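Hemolysin-related protein (Vibrio cholerae serotype O1, PDB 6MLT) is a secreted biofilm matrix protein that binds calcium and, with its beta-prism lectin domain, probably recognises carbohydrates to help biofilms adhere. Local coordinates at residues 337-341 with 421-425; 99-103 with 573-577; 241-245 with 449-453. One frame throughout, in Å; residues are numbered along the deposited sequence.

The chain forms an eight-bladed beta-propeller with a beta-prism lectin domain inserted between strands 277-279 and 443-448 of one blade. Interaction 1 lies in the prism, joining a strand end of one sheet to a loop of another. Interactions 2 and 3 lie in the propeller, their centres 24 Å apart and about 55 and 65 Å from that of interaction 1, which is on the opposite side of the chain's centre. Along the sequence they are concentric: 99-103/573-577 outermost, then 241-245/449-453, and 337-341/421-425 innermost. Interaction 2 brings the C-terminal region onto an early blade, interaction 3 joins the blade carrying the insertion to the preceding one (224-266), and interaction 1 concerns the inserted domain alone.

Interaction 1 (337-341 with 421-425); sequences IGGSG and KHKQQ
G339, K421 and S340 carry most of this contact between the end of edge strand 336-338 of one beta-prism sheet and the loop joining strands 405-413 and 428-435 of another. The CA atoms of G339 and Q424 are 4.1 Å apart, those of S340 and H422 4.8 Å. G338 adopts phi/psi 138/-167, accessible in practice only to glycine, since a CB would jam against the preceding carbonyl O, and G339 follows extended at -72/-177. There a CB would clash with the carbonyls of Q424 and K421; instead G339 CA makes a CA-H...O contact of 3.2 Å to Q424 O. Residues 421-424 form a type I turn (H422 -76/-8, K423 -109/-4), with a weak 3.3 Å bond from Q424 N to K421 O. K421 O also accepts S340 N at 3.1 Å. S340 points its CB toward the loop, and chi1 55° (p) brings S340 OG 3.1 Å from H422 CA. The K421 side chain, t-p-t-t, runs along the strand end to place NZ 3.0 Å from G338 O and weakly bonded to Q424 OE1 at 3.4 Å. A water accepts from G341 N (2.8 Å) and donates to H422 O (2.9 Å) and Q424 O (3.0 Å). The join is polar and backbone-led: glycines permit close approach, while a lysine ammonium, a peptide NH and a water satisfy the carbonyls of G338, K421, H422 and Q424.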
ATOM      1  N   ILE A 337     -13.153 -28.220 -16.686  1.00 29.89           N
ATOM      2  CA  ILE A 337     -13.629 -28.577 -18.017  1.00 26.27           C
ATOM      3  C   ILE A 337     -13.377 -30.062 -18.217  1.00 21.78           C
ATOM      4  O   ILE A 337     -12.226 -30.505 -18.198  1.00 22.34           O
ATOM      5  CB  ILE A 337     -12.913 -27.754 -19.098  1.00 30.69           C
ATOM      6  CG1 ILE A 337     -12.950 -26.264 -18.741  1.00 41.55           C
ATOM      7  CG2 ILE A 337     -13.519 -28.017 -20.460  1.00 28.82           C
ATOM      8  CD1 ILE A 337     -14.332 -25.730 -18.420  1.00 48.02           C
ATOM      9  N   GLY A 338     -14.442 -30.823 -18.425  1.00 20.84           N
ATOM     10  CA  GLY A 338     -14.334 -32.239 -18.667  1.00 19.94           C
ATOM     11  C   GLY A 338     -15.406 -33.000 -17.918  1.00 21.84           C
ATOM     12  O   GLY A 338     -16.372 -32.427 -17.413  1.00 24.31           O
ATOM     13  N   GLY A 339     -15.221 -34.311 -17.853  1.00 20.58           N
ATOM     14  CA  GLY A 339     -16.162 -35.188 -17.196  1.00 23.34           C
ATOM     15  C   GLY A 339     -16.110 -35.048 -15.683  1.00 21.74           C
ATOM     16  O   GLY A 339     -15.379 -34.236 -15.112  1.00 20.38           O
ATOM     17  N   SER A 340     -16.918 -35.875 -15.025  1.00 21.99           N
ATOM     18  CA  SER A 340     -17.110 -35.782 -13.585  1.00 23.30           C
ATOM     19  C   SER A 340     -16.240 -36.752 -12.787  1.00 21.42           C
ATOM     20  O   SER A 340     -16.240 -36.675 -11.553  1.00 21.59           O
ATOM     21  CB  SER A 340     -18.583 -36.033 -13.241  1.00 22.28           C
ATOM     22  OG  SER A 340     -19.013 -37.274 -13.772  1.00 22.65           O
ATOM     23  N   GLY A 341     -15.507 -37.648 -13.448  1.00 21.82           N
ATOM     24  CA  GLY A 341     -14.765 -38.691 -12.769  1.00 24.13           C
ATOM     25  C   GLY A 341     -13.314 -38.311 -12.516  1.00 23.00           C
ATOM     26  O   GLY A 341     -12.875 -37.189 -12.775  1.00 20.31           O
ATOM     27  N   LYS A 421     -21.940 -38.025 -18.312  1.00 24.48           N
ATOM     28  CA  LYS A 421     -21.018 -37.061 -17.719  1.00 26.13           C
ATOM     29  C   LYS A 421     -19.826 -37.757 -17.070  1.00 25.09           C
ATOM     30  O   LYS A 421     -18.696 -37.253 -17.128  1.00 24.29           O
ATOM     31  CB  LYS A 421     -21.755 -36.191 -16.702  1.00 31.72           C
ATOM     32  CG  LYS A 421     -20.928 -35.048 -16.137  1.00 39.76           C
ATOM     33  CD  LYS A 421     -20.577 -34.008 -17.201  1.00 47.60           C
ATOM     34  CE  LYS A 421     -19.730 -32.881 -16.625  1.00 51.49           C
ATOM     35  NZ  LYS A 421     -19.305 -31.903 -17.673  1.00 53.72           N
ATOM     36  N   HIS A 422     -20.048 -38.919 -16.456  1.00 23.42           N
ATOM     37  CA  HIS A 422     -18.956 -39.611 -15.783  1.00 25.23           C
ATOM     38  C   HIS A 422     -18.015 -40.314 -16.750  1.00 24.37           C
ATOM     39  O   HIS A 422     -16.956 -40.785 -16.320  1.00 23.46           O
ATOM     40  CB  HIS A 422     -19.508 -40.611 -14.760  1.00 24.89           C
ATOM     41  CG  HIS A 422     -20.157 -41.819 -15.364  1.00 25.91           C
ATOM     42  ND1 HIS A 422     -21.488 -41.853 -15.721  1.00 28.79           N
ATOM     43  CD2 HIS A 422     -19.663 -43.049 -15.648  1.00 27.38           C
ATOM     44  CE1 HIS A 422     -21.782 -43.044 -16.211  1.00 30.24           C
ATOM     45  NE2 HIS A 422     -20.693 -43.791 -16.173  1.00 27.93           N
ATOM     46  N   LYS A 423     -18.353 -40.373 -18.039  1.00 24.07           N
ATOM     47  CA  LYS A 423     -17.453 -40.906 -19.050  1.00 24.52           C
ATOM     48  C   LYS A 423     -16.887 -39.830 -19.966  1.00 24.81           C
ATOM     49  O   LYS A 423     -16.035 -40.137 -20.807  1.00 25.91           O
ATOM     50  CB  LYS A 423     -18.162 -41.982 -19.886  1.00 25.69           C
ATOM     51  CG  LYS A 423     -18.407 -43.296 -19.137  1.00 33.88           C
ATOM     52  CD  LYS A 423     -17.103 -43.931 -18.653  1.00 42.58           C
ATOM     53  CE  LYS A 423     -17.334 -45.282 -17.990  1.00 49.97           C
ATOM     54  NZ  LYS A 423     -16.071 -45.853 -17.428  1.00 48.73           N
ATOM     55  N   GLN A 424     -17.317 -38.579 -19.827  1.00 22.77           N
ATOM     56  CA  GLN A 424     -16.680 -37.508 -20.579  1.00 22.54           C
ATOM     57  C   GLN A 424     -15.247 -37.325 -20.088  1.00 23.22           C
ATOM     58  O   GLN A 424     -14.924 -37.621 -18.935  1.00 23.42           O
ATOM     59  CB  GLN A 424     -17.484 -36.212 -20.441  1.00 23.42           C
ATOM     60  CG  GLN A 424     -18.846 -36.273 -21.123  1.00 24.16           C
ATOM     61  CD  GLN A 424     -19.739 -35.090 -20.801  1.00 26.50           C
ATOM     62  OE1 GLN A 424     -19.270 -34.044 -20.350  1.00 25.96           O
ATOM     63  NE2 GLN A 424     -21.039 -35.253 -21.029  1.00 27.56           N
ATOM     64  N   GLN A 425     -14.369 -36.872 -20.981  1.00 20.88           N
ATOM     65  CA  GLN A 425     -12.967 -36.693 -20.622  1.00 19.28           C
ATOM     66  C   GLN A 425     -12.385 -35.544 -21.432  1.00 20.63           C
ATOM     67  O   GLN A 425     -13.073 -34.921 -22.245  1.00 20.76           O
ATOM     68  CB  GLN A 425     -12.163 -37.982 -20.847  1.00 19.44           C
ATOM     69  CG  GLN A 425     -12.011 -38.388 -22.310  1.00 20.17           C
ATOM     70  CD  GLN A 425     -10.848 -39.345 -22.519  1.00 23.07           C
ATOM     71  OE1 GLN A 425      -9.684 -38.935 -22.514  1.00 26.50           O
ATOM     72  NE2 GLN A 425     -11.153 -40.622 -22.670  1.00 22.01           N
TER
HETATM   73  O   HOH W   1     -15.138 -38.530 -16.130  1.00 19.58           O

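Interaction 2 (99-103 with 573-577); sequences APAAA and WNQYA
This buried contact docks the C-terminal region of the chain, beyond strand 553-559, onto a blade of the beta-propeller. Residues 101-103 are the first strand of that blade, extended (A101 -130/149, A102 -141/148), and 573-577 is irregular, N574 turning at -96/-7 before extended Q575 at -158/165. The nearest CA pairs are A101 with Q575, 4.6 Å, and A102 with N574, 5.2 Å. A101 CB packs on Q575 CB at 4.0 Å, and A101 CA approaches N574 O at 3.4 Å in a CA-H...O contact. A water lies 2.9 Å from P100 O and accepts from Y576 N at 2.9 Å. The same C-terminal segment meets two other blades: W573 pairs through its backbone with V37 of strand 36-38, and Q575 OE1 accepts from L151 N of strand 150-152. At the centre, N574 with chi1 p grips A102 twice: A102 N donates to N574 O at 2.9 Å, and N574 ND2 donates to A102 O, also at 2.9 Å.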
ATOM      1  N   ALA A  99       1.150  14.572  12.926  1.00 17.21           N
ATOM      2  CA  ALA A  99      -0.214  14.703  12.456  1.00 17.45           C
ATOM      3  C   ALA A  99      -1.143  13.888  13.351  1.00 18.68           C
ATOM      4  O   ALA A  99      -0.792  12.781  13.768  1.00 17.69           O
ATOM      5  CB  ALA A  99      -0.343  14.221  11.013  1.00 19.52           C
ATOM      6  N   PRO A 100      -2.324  14.404  13.670  1.00 17.69           N
ATOM      7  CA  PRO A 100      -3.338  13.559  14.313  1.00 19.39           C
ATOM      8  C   PRO A 100      -3.859  12.511  13.346  1.00 18.23           C
ATOM      9  O   PRO A 100      -3.388  12.426  12.208  1.00 17.10           O
ATOM     10  CB  PRO A 100      -4.432  14.556  14.725  1.00 22.27           C
ATOM     11  CG  PRO A 100      -4.238  15.734  13.874  1.00 28.73           C
ATOM     12  CD  PRO A 100      -2.789  15.788  13.478  1.00 24.49           C
ATOM     13  N   ALA A 101      -4.801  11.689  13.797  1.00 16.67           N
ATOM     14  CA  ALA A 101      -5.427  10.667  12.970  1.00 17.37           C
ATOM     15  C   ALA A 101      -6.935  10.789  13.110  1.00 19.88           C
ATOM     16  O   ALA A 101      -7.438  11.179  14.165  1.00 21.12           O
ATOM     17  CB  ALA A 101      -4.991   9.260  13.371  1.00 17.43           C
ATOM     18  N   ALA A 102      -7.663  10.438  12.052  1.00 16.58           N
ATOM     19  CA  ALA A 102      -9.102  10.637  12.056  1.00 16.16           C
ATOM     20  C   ALA A 102      -9.809   9.475  11.382  1.00 16.21           C
ATOM     21  O   ALA A 102      -9.295   8.868  10.440  1.00 16.40           O
ATOM     22  CB  ALA A 102      -9.485  11.949  11.359  1.00 17.52           C
ATOM     23  N   ALA A 103     -11.011   9.187  11.869  1.00 16.38           N
ATOM     24  CA  ALA A 103     -11.868   8.160  11.297  1.00 17.12           C
ATOM     25  C   ALA A 103     -13.189   8.193  12.041  1.00 17.18           C
ATOM     26  O   ALA A 103     -13.289   8.766  13.130  1.00 19.05           O
ATOM     27  CB  ALA A 103     -11.243   6.762  11.399  1.00 17.62           C
ATOM     28  N   TRP A 573      -7.257  11.151   3.357  1.00 17.40           N
ATOM     29  CA  TRP A 573      -5.889  10.889   3.806  1.00 16.49           C
ATOM     30  C   TRP A 573      -5.922  11.083   5.319  1.00 15.09           C
ATOM     31  O   TRP A 573      -5.662  12.176   5.829  1.00 16.99           O
ATOM     32  CB  TRP A 573      -4.890  11.812   3.126  1.00 14.41           C
ATOM     33  CG  TRP A 573      -3.466  11.411   3.347  1.00 16.22           C
ATOM     34  CD1 TRP A 573      -2.784  11.437   4.525  1.00 15.98           C
ATOM     35  CD2 TRP A 573      -2.545  10.937   2.357  1.00 16.75           C
ATOM     36  NE1 TRP A 573      -1.488  11.009   4.335  1.00 16.91           N
ATOM     37  CE2 TRP A 573      -1.319  10.691   3.011  1.00 16.76           C
ATOM     38  CE3 TRP A 573      -2.641  10.695   0.981  1.00 18.02           C
ATOM     39  CZ2 TRP A 573      -0.193  10.220   2.337  1.00 17.61           C
ATOM     40  CZ3 TRP A 573      -1.519  10.226   0.310  1.00 21.26           C
ATOM     41  CH2 TRP A 573      -0.310   9.992   0.993  1.00 18.75           C
ATOM     42  N   ASN A 574      -6.260  10.017   6.032  1.00 16.45           N
ATOM     43  CA  ASN A 574      -6.770  10.166   7.385  1.00 17.50           C
ATOM     44  C   ASN A 574      -5.706   9.996   8.461  1.00 17.29           C
ATOM     45  O   ASN A 574      -5.999  10.247   9.636  1.00 16.19           O
ATOM     46  CB  ASN A 574      -7.893   9.158   7.623  1.00 17.62           C
ATOM     47  CG  ASN A 574      -7.379   7.748   7.698  1.00 18.74           C
ATOM     48  OD1 ASN A 574      -6.796   7.240   6.738  1.00 17.96           O
ATOM     49  ND2 ASN A 574      -7.559   7.116   8.842  1.00 17.76           N
ATOM     50  N   GLN A 575      -4.493   9.590   8.098  1.00 15.34           N
ATOM     51  CA  GLN A 575      -3.430   9.394   9.071  1.00 16.51           C
ATOM     52  C   GLN A 575      -2.096   9.481   8.346  1.00 16.06           C
ATOM     53  O   GLN A 575      -2.025   9.414   7.119  1.00 16.17           O
ATOM     54  CB  GLN A 575      -3.583   8.053   9.809  1.00 14.79           C
ATOM     55  CG  GLN A 575      -3.470   6.823   8.927  1.00 14.90           C
ATOM     56  CD  GLN A 575      -3.724   5.524   9.670  1.00 17.95           C
ATOM     57  OE1 GLN A 575      -4.457   5.489  10.665  1.00 18.77           O
ATOM     58  NE2 GLN A 575      -3.138   4.445   9.178  1.00 20.44           N
ATOM     59  N   TYR A 576      -1.034   9.631   9.129  1.00 14.60           N
ATOM     60  CA  TYR A 576       0.299   9.781   8.555  1.00 13.76           C
ATOM     61  C   TYR A 576       0.746   8.510   7.843  1.00 16.88           C
ATOM     62  O   TYR A 576       1.432   8.573   6.815  1.00 15.94           O
ATOM     63  CB  TYR A 576       1.278  10.159   9.665  1.00 13.76           C
ATOM     64  CG  TYR A 576       2.665  10.480   9.194  1.00 14.12           C
ATOM     65  CD1 TYR A 576       3.618   9.481   9.083  1.00 17.33           C
ATOM     66  CD2 TYR A 576       3.033  11.782   8.882  1.00 14.80           C
ATOM     67  CE1 TYR A 576       4.898   9.762   8.662  1.00 17.53           C
ATOM     68  CE2 TYR A 576       4.323  12.078   8.457  1.00 17.22           C
ATOM     69  CZ  TYR A 576       5.242  11.060   8.354  1.00 16.78           C
ATOM     70  OH  TYR A 576       6.519  11.325   7.933  1.00 15.41           O
ATOM     71  N   ALA A 577       0.380   7.349   8.386  1.00 16.59           N
ATOM     72  CA  ALA A 577       0.709   6.053   7.788  1.00 19.75           C
ATOM     73  C   ALA A 577      -0.416   5.591   6.860  1.00 19.16           C
ATOM     74  O   ALA A 577      -0.998   4.515   7.007  1.00 20.31           O
ATOM     75  CB  ALA A 577       0.979   5.024   8.881  1.00 18.58           C
TER
HETATM   76  O   HOH W   2      -1.492  10.203  11.884  1.00 15.08           O

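Interaction 3 (241-245 with 449-453); sequences VPASL and GYYAV
Y450 reaches across from one propeller blade to meet a loop of the preceding blade. It sits with Y451 at the central positions of the tight turn between strands 443-448 and 452-457, with backbone angles near type I (-64/-32, then -118/-23); G449 N donates to A452 O at 2.8 Å, tying its two sides. CA atoms stay 7.8 Å (P242 to G449) and 7.6 Å (L245 to Y450) apart, a gap the Y450 side chain spans with chi1 -83° (m) and chi2 -79°. L245, rotamer tp, lays CD1 over one face of the Y450 ring, 3.9 Å from the centroid and 15° off the normal, a CH-pi contact; that CD1 is also 3.6 Å from Y451 OH, Y451 having chi1 m. Y450 OH comes 3.1 Å from L245 N, and a water 2.8 Å from both Y450 OH and A243 O, donating to the latter, links the segments. The contact thus joins two loops, each connecting the second and third strands of its blade, in adjacent four-stranded sheets.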
ATOM      1  N   VAL A 241      15.955   4.430   9.843  1.00 17.48           N
ATOM      2  CA  VAL A 241      16.619   4.872  11.068  1.00 16.31           C
ATOM      3  C   VAL A 241      17.324   6.187  10.753  1.00 15.39           C
ATOM      4  O   VAL A 241      18.347   6.174  10.055  1.00 17.53           O
ATOM      5  CB  VAL A 241      17.619   3.823  11.578  1.00 18.03           C
ATOM      6  CG1 VAL A 241      18.312   4.311  12.847  1.00 17.91           C
ATOM      7  CG2 VAL A 241      16.919   2.492  11.822  1.00 20.07           C
ATOM      8  N   PRO A 242      16.834   7.331  11.224  1.00 16.04           N
ATOM      9  CA  PRO A 242      17.447   8.605  10.818  1.00 16.47           C
ATOM     10  C   PRO A 242      18.716   8.950  11.577  1.00 16.42           C
ATOM     11  O   PRO A 242      19.610   9.607  11.034  1.00 18.37           O
ATOM     12  CB  PRO A 242      16.340   9.631  11.098  1.00 18.52           C
ATOM     13  CG  PRO A 242      15.489   9.005  12.156  1.00 21.09           C
ATOM     14  CD  PRO A 242      15.542   7.524  11.907  1.00 18.93           C
ATOM     15  N   ALA A 243      18.811   8.506  12.825  1.00 18.78           N
ATOM     16  CA  ALA A 243      19.944   8.860  13.671  1.00 21.29           C
ATOM     17  C   ALA A 243      20.130  10.377  13.676  1.00 21.22           C
ATOM     18  O   ALA A 243      19.145  11.121  13.698  1.00 18.67           O
ATOM     19  CB  ALA A 243      21.205   8.137  13.194  1.00 22.65           C
ATOM     20  N   SER A 244      21.371  10.856  13.653  1.00 22.29           N
ATOM     21  CA  SER A 244      21.624  12.289  13.659  1.00 23.20           C
ATOM     22  C   SER A 244      22.789  12.597  12.733  1.00 24.36           C
ATOM     23  O   SER A 244      23.549  11.714  12.337  1.00 21.89           O
ATOM     24  CB  SER A 244      21.935  12.796  15.071  1.00 23.39           C
ATOM     25  OG  SER A 244      23.246  12.406  15.441  1.00 26.03           O
ATOM     26  N   LEU A 245      22.933  13.879  12.401  1.00 24.21           N
ATOM     27  CA  LEU A 245      23.977  14.269  11.470  1.00 24.90           C
ATOM     28  C   LEU A 245      25.367  14.013  12.034  1.00 24.10           C
ATOM     29  O   LEU A 245      26.314  13.846  11.262  1.00 26.93           O
ATOM     30  CB  LEU A 245      23.817  15.741  11.098  1.00 26.53           C
ATOM     31  CG  LEU A 245      24.672  16.259   9.937  1.00 30.32           C
ATOM     32  CD1 LEU A 245      24.442  15.451   8.667  1.00 31.55           C
ATOM     33  CD2 LEU A 245      24.359  17.731   9.698  1.00 31.49           C
ATOM     34  N   GLY A 449      16.907  12.078   2.770  1.00 18.61           N
ATOM     35  CA  GLY A 449      17.891  12.136   3.824  1.00 19.26           C
ATOM     36  C   GLY A 449      18.283  13.564   4.139  1.00 21.02           C
ATOM     37  O   GLY A 449      17.570  14.519   3.813  1.00 18.16           O
ATOM     38  N   TYR A 450      19.443  13.715   4.787  1.00 19.35           N
ATOM     39  CA  TYR A 450      19.935  15.062   5.084  1.00 19.64           C
ATOM     40  C   TYR A 450      20.257  15.846   3.816  1.00 20.71           C
ATOM     41  O   TYR A 450      20.089  17.071   3.793  1.00 19.41           O
ATOM     42  CB  TYR A 450      21.177  14.994   5.974  1.00 19.38           C
ATOM     43  CG  TYR A 450      20.861  14.850   7.444  1.00 17.88           C
ATOM     44  CD1 TYR A 450      20.479  15.952   8.199  1.00 20.74           C
ATOM     45  CD2 TYR A 450      20.950  13.621   8.078  1.00 19.00           C
ATOM     46  CE1 TYR A 450      20.190  15.832   9.549  1.00 19.68           C
ATOM     47  CE2 TYR A 450      20.659  13.489   9.429  1.00 17.77           C
ATOM     48  CZ  TYR A 450      20.281  14.595  10.154  1.00 19.31           C
ATOM     49  OH  TYR A 450      19.996  14.464  11.491  1.00 19.73           O
ATOM     50  N   TYR A 451      20.705  15.161   2.759  1.00 17.41           N
ATOM     51  CA  TYR A 451      21.258  15.805   1.572  1.00 19.81           C
ATOM     52  C   TYR A 451      20.493  15.563   0.276  1.00 22.55           C
ATOM     53  O   TYR A 451      20.647  16.361  -0.659  1.00 23.04           O
ATOM     54  CB  TYR A 451      22.706  15.338   1.337  1.00 17.21           C
ATOM     55  CG  TYR A 451      23.664  15.579   2.492  1.00 20.73           C
ATOM     56  CD1 TYR A 451      23.617  16.746   3.240  1.00 23.79           C
ATOM     57  CD2 TYR A 451      24.626  14.634   2.818  1.00 24.65           C
ATOM     58  CE1 TYR A 451      24.499  16.958   4.297  1.00 23.53           C
ATOM     59  CE2 TYR A 451      25.509  14.833   3.861  1.00 24.42           C
ATOM     60  CZ  TYR A 451      25.439  15.993   4.599  1.00 24.21           C
ATOM     61  OH  TYR A 451      26.319  16.190   5.634  1.00 26.15           O
ATOM     62  N   ALA A 452      19.708  14.491   0.167  1.00 21.25           N
ATOM     63  CA  ALA A 452      19.112  14.153  -1.119  1.00 21.09           C
ATOM     64  C   ALA A 452      17.905  13.247  -0.938  1.00 20.12           C
ATOM     65  O   ALA A 452      17.727  12.603   0.102  1.00 17.67           O
ATOM     66  CB  ALA A 452      20.125  13.465  -2.038  1.00 20.86           C
ATOM     67  N   VAL A 453      17.090  13.198  -1.991  1.00 16.88           N
ATOM     68  CA  VAL A 453      15.998  12.240  -2.129  1.00 17.37           C
ATOM     69  C   VAL A 453      16.499  11.103  -3.009  1.00 18.38           C
ATOM     70  O   VAL A 453      16.917  11.333  -4.149  1.00 18.61           O
ATOM     71  CB  VAL A 453      14.746  12.897  -2.731  1.00 19.32           C
ATOM     72  CG1 VAL A 453      13.645  11.856  -2.978  1.00 19.22           C
ATOM     73  CG2 VAL A 453      14.237  14.017  -1.830  1.00 23.27           C
TER
HETATM   74  O   HOH W   3      17.703  12.914  12.081  1.00 23.33           O